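Local structure of conserved domain protein (Porphyromonas gingivalis, 3PNN) at residues L25-G29 / R282-V286; K70-R74 / P299-F303. The protein is probably a cytoplasmic glycosyltransferase with a Rossmann-like alpha/beta/alpha fold, acting in the formation of glycosidic linkages. One frame throughout, in Å; residues are numbered along the deposited sequence.

Interaction 1. Residues L25-G29 / R282-V286. With GOL (glycerol), chain F.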
loop_
_atom_site.group_PDB
_atom_site.type_symbol
_atom_site.label_atom_id
_atom_site.label_comp_id
_atom_site.label_asym_id
_atom_site.label_seq_id
_atom_site.Cartn_x
_atom_site.Cartn_y
_atom_site.Cartn_z
ATOM N N LEU A 25 17.953 5.062 5.382
ATOM C CA LEU A 25 16.727 5.431 6.085
ATOM C C LEU A 25 16.623 6.940 6.202
ATOM O O LEU A 25 17.626 7.627 6.326
ATOM C CB LEU A 25 16.688 4.789 7.473
ATOM C CG LEU A 25 16.637 3.256 7.415
ATOM C CD1 LEU A 25 16.454 2.654 8.798
ATOM C CD2 LEU A 25 15.534 2.801 6.489
ATOM N N ASP A 26 15.404 7.458 6.143
ATOM C CA ASP A 26 15.221 8.898 6.220
ATOM C C ASP A 26 14.534 9.262 7.539
ATOM O O ASP A 26 13.329 9.080 7.686
ATOM C CB ASP A 26 14.413 9.379 5.010
ATOM C CG ASP A 26 14.269 10.892 4.954
ATOM O OD1 ASP A 26 14.784 11.595 5.862
ATOM O OD2 ASP A 26 13.631 11.374 3.984
ATOM N N GLY A 27 15.318 9.751 8.500
ATOM C CA GLY A 27 14.793 10.206 9.779
ATOM C C GLY A 27 14.095 11.541 9.601
ATOM O O GLY A 27 14.617 12.590 9.983
ATOM N N ILE A 28 12.904 11.494 9.011
ATOM C CA ILE A 28 12.257 12.688 8.482
ATOM C C ILE A 28 11.421 13.466 9.508
ATOM O O ILE A 28 11.232 14.676 9.363
ATOM C CB ILE A 28 11.403 12.331 7.247
ATOM C CG1 ILE A 28 10.971 13.590 6.502
ATOM C CG2 ILE A 28 10.193 11.441 7.650
ATOM C CD1 ILE A 28 10.502 13.311 5.054
ATOM N N GLY A 29 10.929 12.786 10.543
ATOM C CA GLY A 29 10.189 13.461 11.601
ATOM C C GLY A 29 11.125 14.235 12.519
ATOM O O GLY A 29 12.345 14.064 12.457
ATOM N N ARG A 282 10.132 16.964 -0.455
ATOM C CA ARG A 282 10.530 16.529 0.891
ATOM C C ARG A 282 10.414 17.594 2.015
ATOM O O ARG A 282 9.902 17.302 3.093
ATOM C CB ARG A 282 11.927 15.901 0.876
ATOM C CG ARG A 282 12.274 15.220 2.196
ATOM C CD ARG A 282 13.690 14.609 2.189
ATOM N NE ARG A 282 14.004 14.085 3.513
ATOM C CZ ARG A 282 14.471 14.834 4.504
ATOM N NH1 ARG A 282 14.695 16.130 4.305
ATOM N NH2 ARG A 282 14.727 14.287 5.692
ATOM N N PRO A 283 10.903 18.819 1.780
ATOM C CA PRO A 283 10.810 19.821 2.854
ATOM C C PRO A 283 9.363 20.043 3.331
ATOM O O PRO A 283 9.143 20.308 4.514
ATOM C CB PRO A 283 11.370 21.086 2.190
ATOM C CG PRO A 283 12.342 20.554 1.199
ATOM C CD PRO A 283 11.695 19.314 0.641
ATOM N N GLY A 284 8.393 19.902 2.437
ATOM C CA GLY A 284 7.003 20.096 2.812
ATOM C C GLY A 284 6.545 18.997 3.748
ATOM O O GLY A 284 5.757 19.228 4.665
ATOM N N VAL A 285 7.047 17.790 3.521
ATOM C CA VAL A 285 6.720 16.664 4.382
ATOM C C VAL A 285 7.387 16.842 5.748
ATOM O O VAL A 285 6.755 16.628 6.779
ATOM C CB VAL A 285 7.126 15.318 3.734
ATOM C CG1 VAL A 285 6.857 14.159 4.707
ATOM C CG2 VAL A 285 6.354 15.117 2.418
ATOM N N VAL A 286 8.665 17.217 5.756
ATOM C CA VAL A 286 9.344 17.568 7.007
ATOM C C VAL A 286 8.509 18.593 7.801
ATOM O O VAL A 286 8.293 18.453 9.009
ATOM C CB VAL A 286 10.750 18.153 6.743
ATOM C CG1 VAL A 286 11.357 18.712 8.030
ATOM C CG2 VAL A 286 11.689 17.083 6.125
HETATM C C1 GOL F . 14.237 16.172 9.225
HETATM O O1 GOL F . 15.272 15.884 8.309
HETATM C C2 GOL F . 14.828 16.838 10.464
HETATM O O2 GOL F . 14.227 18.097 10.670
HETATM C C3 GOL F . 14.612 15.958 11.690
HETATM O O3 GOL F . 15.312 14.745 11.537
HETATM O O HOH W 1 10.018 16.889 10.755
#
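The guanidinium of Arg282 has Val286 CG2 and Ile28 CG1 over the same face and the carboxylate of Asp26 at its edge, where O1 of a glycerol also lies. In the Rossmann-like alpha/beta/alpha fold this contact joins the loop that follows strand 7-11 to the first turn of the C-terminal helix 282-294. The salt bridge is side-on and bidentate: Arg282 NE reaches Asp26 OD2 at 2.8 Å in a practically straight bond (179°), and Arg282 NH2 reaches Asp26 OD1 at 2.7 Å through the syn lone pair. The two bonds hold the carboxylate and guanidinium nearly coplanar, their planes 21° apart. Arg282 reaches Asp26 as an extended chain with CG anti to the backbone N (chi1 -170°). Its NH2 also donates to glycerol O1 at 3.1 Å, while Asp26 OD2 is bonded by a second glycerol; both are probably from the crystallisation liquor. Beside the ion pair, Ile28 CD1 meets Val285 CG1 at 3.8 Å and the CG of Arg282, and Ile28 CG1 comes to 3.6 Å from Val286 CG2. An inverse gamma turn centred on Gly27 separates the charged residue from the apolar one. The backbones are bridged by a water that donates to Ile28 O and to Val286 O, each at 2.9 Å.

Interaction 2. Residues K70-R74 / P299-F303; sequences KYEGR and PTKLF
Phe303, the last residue of the chain, lies against Lys70 and Tyr71 of helix 60-71 and the side chain of Arg74. Its CB packs beside Lys70, 4.3 Å from Lys70 CB, and CB and CG both pass near the carbonyl oxygen of Lys70. With CG anti to its own carbonyl carbon (chi1 -60°), the ring reaches in among Lys70, Tyr71 and Arg74. Phe303 CD1 is 3.2 Å from Arg74 NH2, and CE1 also lies near that nitrogen, which approaches the ring obliquely. Over one face, toward the CD2-CE2 rim, sits Tyr71 CE1, 3.9 Å from Phe303 CE2, while CZ at the tip approaches Tyr71 CD1. The two rings form a T-shaped (edge-to-face) pair: the edge of Tyr71 points at the face of Phe303, with centroids 5.2 Å apart and planes at 76°. In the alpha/beta/alpha fold this joins the C-terminal tail to helix 60-71, whose Tyr71 also packs on helix 35-46 and strand 50-55. Asp37 of helix 35-46 accepts a hydrogen bond from Tyr71 OH and forms a salt bridge with Lys70 NZ. Arg74, bent at chi2, lays a guanidinium face over Phe303 CD1, its plane 40° from that of the ring; at its edge, NH2 makes a weak hydrogen bond to Leu302 O at 3.5 Å. The Arg74 backbone N bonds to Tyr71 O at 2.8 Å, closing the turn before this arginine. On the tail itself, Leu302 N donates to Asp33 OD2.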
loop_
_atom_site.group_PDB
_atom_site.type_symbol
_atom_site.label_atom_id
_atom_site.label_comp_id
_atom_site.label_asym_id
_atom_site.label_seq_id
_atom_site.Cartn_x
_atom_site.Cartn_y
_atom_site.Cartn_z
ATOM N N LYS A 70 13.345 -1.595 16.235
ATOM C CA LYS A 70 12.534 -0.457 16.677
ATOM C C LYS A 70 11.181 -0.905 17.236
ATOM O O LYS A 70 10.624 -0.256 18.129
ATOM C CB LYS A 70 12.326 0.549 15.535
ATOM C CG LYS A 70 13.585 1.345 15.161
ATOM C CD LYS A 70 13.297 2.483 14.161
ATOM C CE LYS A 70 12.980 1.951 12.767
ATOM N NZ LYS A 70 12.734 3.050 11.767
ATOM N N TYR A 71 10.656 -2.010 16.708
ATOM C CA TYR A 71 9.283 -2.429 17.025
ATOM C C TYR A 71 9.190 -3.643 17.945
ATOM O O TYR A 71 8.158 -3.864 18.565
ATOM C CB TYR A 71 8.483 -2.708 15.742
ATOM C CG TYR A 71 8.640 -1.654 14.670
ATOM C CD1 TYR A 71 8.598 -0.302 14.990
ATOM C CD2 TYR A 71 8.811 -2.010 13.332
ATOM C CE1 TYR A 71 8.742 0.673 14.011
ATOM C CE2 TYR A 71 8.953 -1.044 12.343
ATOM C CZ TYR A 71 8.912 0.295 12.688
ATOM O OH TYR A 71 9.076 1.261 11.722
ATOM N N GLU A 72 10.255 -4.434 18.032
ATOM C CA GLU A 72 10.183 -5.669 18.810
ATOM C C GLU A 72 9.782 -5.371 20.251
ATOM O O GLU A 72 10.270 -4.420 20.875
ATOM C CB GLU A 72 11.511 -6.432 18.781
ATOM C CG GLU A 72 11.436 -7.814 19.433
ATOM C CD GLU A 72 12.790 -8.495 19.537
ATOM O OE1 GLU A 72 13.100 -9.326 18.653
ATOM O OE2 GLU A 72 13.537 -8.199 20.501
ATOM N N GLY A 73 8.885 -6.183 20.791
ATOM C CA GLY A 73 8.427 -5.940 22.145
ATOM C C GLY A 73 7.330 -4.892 22.246
ATOM O O GLY A 73 6.618 -4.866 23.245
ATOM N N ARG A 74 7.181 -4.034 21.232
ATOM C CA ARG A 74 6.080 -3.063 21.225
ATOM C C ARG A 74 4.837 -3.700 20.600
ATOM O O ARG A 74 3.703 -3.385 20.959
ATOM C CB ARG A 74 6.445 -1.822 20.402
ATOM C CG ARG A 74 7.714 -1.092 20.839
ATOM C CD ARG A 74 7.443 -0.134 21.983
ATOM N NE ARG A 74 8.563 0.783 22.191
ATOM C CZ ARG A 74 8.546 2.075 21.872
ATOM N NH1 ARG A 74 9.617 2.828 22.098
ATOM N NH2 ARG A 74 7.457 2.616 21.334
ATOM N N PRO A 299 4.280 12.232 19.757
ATOM C CA PRO A 299 5.416 12.655 20.580
ATOM C C PRO A 299 6.615 12.979 19.696
ATOM O O PRO A 299 6.676 12.521 18.550
ATOM C CB PRO A 299 5.711 11.410 21.418
ATOM C CG PRO A 299 5.296 10.285 20.541
ATOM C CD PRO A 299 4.038 10.783 19.863
ATOM N N THR A 300 7.565 13.757 20.206
ATOM C CA THR A 300 8.739 14.088 19.392
ATOM C C THR A 300 9.498 12.848 18.924
ATOM O O THR A 300 9.929 12.771 17.777
ATOM C CB THR A 300 9.706 15.031 20.117
ATOM O OG1 THR A 300 9.046 16.268 20.373
ATOM C CG2 THR A 300 10.940 15.294 19.240
ATOM N N LYS A 301 9.655 11.871 19.809
ATOM C CA LYS A 301 10.301 10.617 19.439
ATOM C C LYS A 301 9.299 9.480 19.571
ATOM O O LYS A 301 8.722 9.273 20.633
ATOM C CB LYS A 301 11.516 10.332 20.329
ATOM C CG LYS A 301 12.668 11.286 20.118
ATOM C CD LYS A 301 13.874 10.905 20.962
ATOM C CE LYS A 301 14.969 11.955 20.831
ATOM N NZ LYS A 301 14.425 13.330 21.049
ATOM N N LEU A 302 9.110 8.740 18.491
ATOM C CA LEU A 302 8.138 7.649 18.458
ATOM C C LEU A 302 8.718 6.355 19.026
ATOM O O LEU A 302 8.128 5.731 19.900
ATOM C CB LEU A 302 7.674 7.388 17.024
ATOM C CG LEU A 302 7.055 8.516 16.196
ATOM C CD1 LEU A 302 6.674 7.988 14.819
ATOM C CD2 LEU A 302 5.840 9.107 16.895
ATOM N N PHE A 303 9.878 5.957 18.499
ATOM C CA PHE A 303 10.538 4.718 18.895
ATOM C C PHE A 303 12.010 4.963 19.227
ATOM O O PHE A 303 12.654 4.145 19.889
ATOM C CB PHE A 303 10.417 3.678 17.779
ATOM C CG PHE A 303 8.994 3.336 17.428
ATOM C CD1 PHE A 303 8.245 2.501 18.247
ATOM C CD2 PHE A 303 8.400 3.862 16.298
ATOM C CE1 PHE A 303 6.931 2.192 17.942
ATOM C CE2 PHE A 303 7.087 3.557 15.985
ATOM C CZ PHE A 303 6.350 2.720 16.804
ATOM O OXT PHE A 303 12.589 5.984 18.841
#

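In the fold
Interactions 1 and 2 both fasten the C-terminal part of the chain to its N-terminal half. Their segments alternate along the sequence: 25-29 and 70-74 come first, then 282-286 and 299-303. Helix 282-294 starts in interaction 1, and the loop after it ends in interaction 2, so the final stretch of chain is held near both its beginning and its end. The centres lie about 17 Å apart and the nearest atoms about 5 Å, without touching. Helix 35-46 follows the loop of interaction 1 and packs against both segments of interaction 2. Each contact is also peripheral, about 19 and 21 Å from the centre of the chain.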